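Local structure of monosaccharide ABC transporter substrate-binding protein, CUT2 family (Bradyrhizobium sp., 4YHS) at residues V94-Y99 with G123-D128. The protein probably binds a monosaccharide or related solute in the periplasm and delivers it to an ABC transporter of the CUT2 family. Sequence-based numbering, arbitrary orientation.
Sequences VEAGGY and GAISAD
Tyr99 and Ile125 bring the two backbones closest, with their CA atoms 5.5 Å apart. Residues 94-99 run off the end of strand 90-95 into a loop. Residues 123-128 lie in the loop between strand 119-122 and helix 131-138. No hydrogen bond joins the two segments; the contact is van der Waals.

Ile125 reaches the 94-99 loop with both branches. Its CG1 lies anti to the carbonyl carbon (chi1 -80°), and with the extended chi2 (169°) this brings CD1 to Ala96 CB at 4.0 Å. The same CD1 sits 3.4 Å from Gly98 O. The other branch, CG2, lies 3.4 Å from Tyr99 O. The CD1/CE1 side of the Tyr99 ring lies against the Ile125 backbone. Tyr99 CD1 is 3.7 Å from Ile125 O, which approaches obliquely, and 4.0 Å from Ile125 CG1. Ala124 O meets the ring at its edge, 4.0 Å from Tyr99 CE1. With an alanine here instead of isoleucine, both branches beyond CB would go, and a gap would probably open beside Ala96 and Gly98, leaving Ala96 CB without its apolar mate.

Asn149 ND2 bonds both Tyr99 OH and Ala124 O, tying the ring end to the second loop. Gln105 of helix 102-115 bonds Gly123 O and Ile125 N.

Both loops follow parallel strands that flank strand 60-65, as in the alpha/beta lobes of periplasmic binding proteins. Ligands in this family bind at such strand ends, in the interlobe cleft. The Tyr99 side chain lies about 5 Å from a bound Bis-Tris, probably from the crystallisation liquor, which may mark the pocket.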
loop_
_atom_site.group_PDB
_atom_site.type_symbol
_atom_site.label_atom_id
_atom_site.label_comp_id
_atom_site.label_asym_id
_atom_site.label_seq_id
_atom_site.Cartn_x
_atom_site.Cartn_y
_atom_site.Cartn_z
ATOM N N VAL A 94 8.771 2.992 -17.045
ATOM C CA VAL A 94 7.715 2.899 -18.040
ATOM C C VAL A 94 6.413 2.494 -17.324
ATOM O O VAL A 94 6.449 1.851 -16.266
ATOM C CB VAL A 94 8.089 1.892 -19.168
ATOM C CG1 VAL A 94 9.324 2.415 -19.914
ATOM C CG2 VAL A 94 8.349 0.495 -18.606
ATOM N N GLU A 95 5.265 2.938 -17.844
ATOM C CA GLU A 95 3.964 2.584 -17.252
ATOM C C GLU A 95 2.972 2.200 -18.361
ATOM O O GLU A 95 2.957 2.811 -19.445
ATOM C CB GLU A 95 3.431 3.726 -16.394
ATOM C CG GLU A 95 3.221 5.013 -17.142
ATOM C CD GLU A 95 1.866 5.130 -17.761
ATOM O OE1 GLU A 95 1.741 6.025 -18.600
ATOM O OE2 GLU A 95 0.923 4.351 -17.414
ATOM N N ALA A 96 2.148 1.186 -18.082
ATOM C CA ALA A 96 1.396 0.516 -19.145
ATOM C C ALA A 96 0.048 1.160 -19.424
ATOM O O ALA A 96 -0.625 0.782 -20.376
ATOM C CB ALA A 96 1.197 -0.941 -18.815
ATOM N N GLY A 97 -0.321 2.139 -18.618
ATOM C CA GLY A 97 -1.531 2.896 -18.846
ATOM C C GLY A 97 -2.809 2.365 -18.212
ATOM O O GLY A 97 -3.858 2.957 -18.387
ATOM N N GLY A 98 -2.734 1.305 -17.420
ATOM C CA GLY A 98 -3.936 0.813 -16.770
ATOM C C GLY A 98 -3.902 -0.670 -16.498
ATOM O O GLY A 98 -3.152 -1.404 -17.138
ATOM N N TYR A 99 -4.718 -1.115 -15.550
ATOM C CA TYR A 99 -4.767 -2.532 -15.212
ATOM C C TYR A 99 -5.432 -3.395 -16.292
ATOM O O TYR A 99 -5.428 -4.624 -16.199
ATOM C CB TYR A 99 -5.459 -2.715 -13.858
ATOM C CG TYR A 99 -4.523 -2.533 -12.672
ATOM C CD1 TYR A 99 -3.495 -3.435 -12.435
ATOM C CD2 TYR A 99 -4.673 -1.467 -11.799
ATOM C CE1 TYR A 99 -2.628 -3.267 -11.363
ATOM C CE2 TYR A 99 -3.811 -1.289 -10.702
ATOM C CZ TYR A 99 -2.791 -2.200 -10.504
ATOM O OH TYR A 99 -1.918 -2.061 -9.467
ATOM N N GLY A 123 5.816 -3.549 -10.862
ATOM C CA GLY A 123 4.520 -3.481 -10.218
ATOM C C GLY A 123 3.535 -4.170 -11.143
ATOM O O GLY A 123 3.066 -3.581 -12.117
ATOM N N ALA A 124 3.239 -5.437 -10.844
ATOM C CA ALA A 124 2.593 -6.319 -11.808
ATOM C C ALA A 124 1.103 -6.076 -11.964
ATOM O O ALA A 124 0.377 -5.951 -10.979
ATOM C CB ALA A 124 2.832 -7.750 -11.422
ATOM N N ILE A 125 0.643 -6.067 -13.217
ATOM C CA ILE A 125 -0.772 -5.912 -13.474
ATOM C C ILE A 125 -1.540 -7.164 -13.005
ATOM O O ILE A 125 -2.670 -7.062 -12.559
ATOM C CB ILE A 125 -1.020 -5.612 -14.980
ATOM C CG1 ILE A 125 -0.753 -4.119 -15.237
ATOM C CG2 ILE A 125 -2.441 -5.988 -15.404
ATOM C CD1 ILE A 125 -0.702 -3.717 -16.724
ATOM N N SER A 126 -0.942 -8.353 -13.104
ATOM C CA SER A 126 -1.572 -9.512 -12.476
ATOM C C SER A 126 -0.524 -10.425 -11.836
ATOM O O SER A 126 0.657 -10.358 -12.150
ATOM C CB SER A 126 -2.443 -10.286 -13.484
ATOM O OG SER A 126 -1.714 -11.212 -14.270
ATOM N N ALA A 127 -0.973 -11.259 -10.912
ATOM C CA ALA A 127 -0.072 -12.132 -10.165
ATOM C C ALA A 127 0.677 -13.151 -11.021
ATOM O O ALA A 127 1.847 -13.426 -10.736
ATOM C CB ALA A 127 -0.853 -12.867 -9.071
ATOM N N ASP A 128 0.008 -13.708 -12.042
ATOM C CA ASP A 128 0.540 -14.773 -12.888
ATOM C C ASP A 128 0.893 -14.336 -14.312
ATOM O O ASP A 128 1.563 -15.064 -15.022
ATOM C CB ASP A 128 -0.477 -15.904 -13.036
ATOM C CG ASP A 128 -0.993 -16.409 -11.707
ATOM O OD1 ASP A 128 -0.318 -16.203 -10.665
ATOM O OD2 ASP A 128 -2.084 -17.024 -11.721
#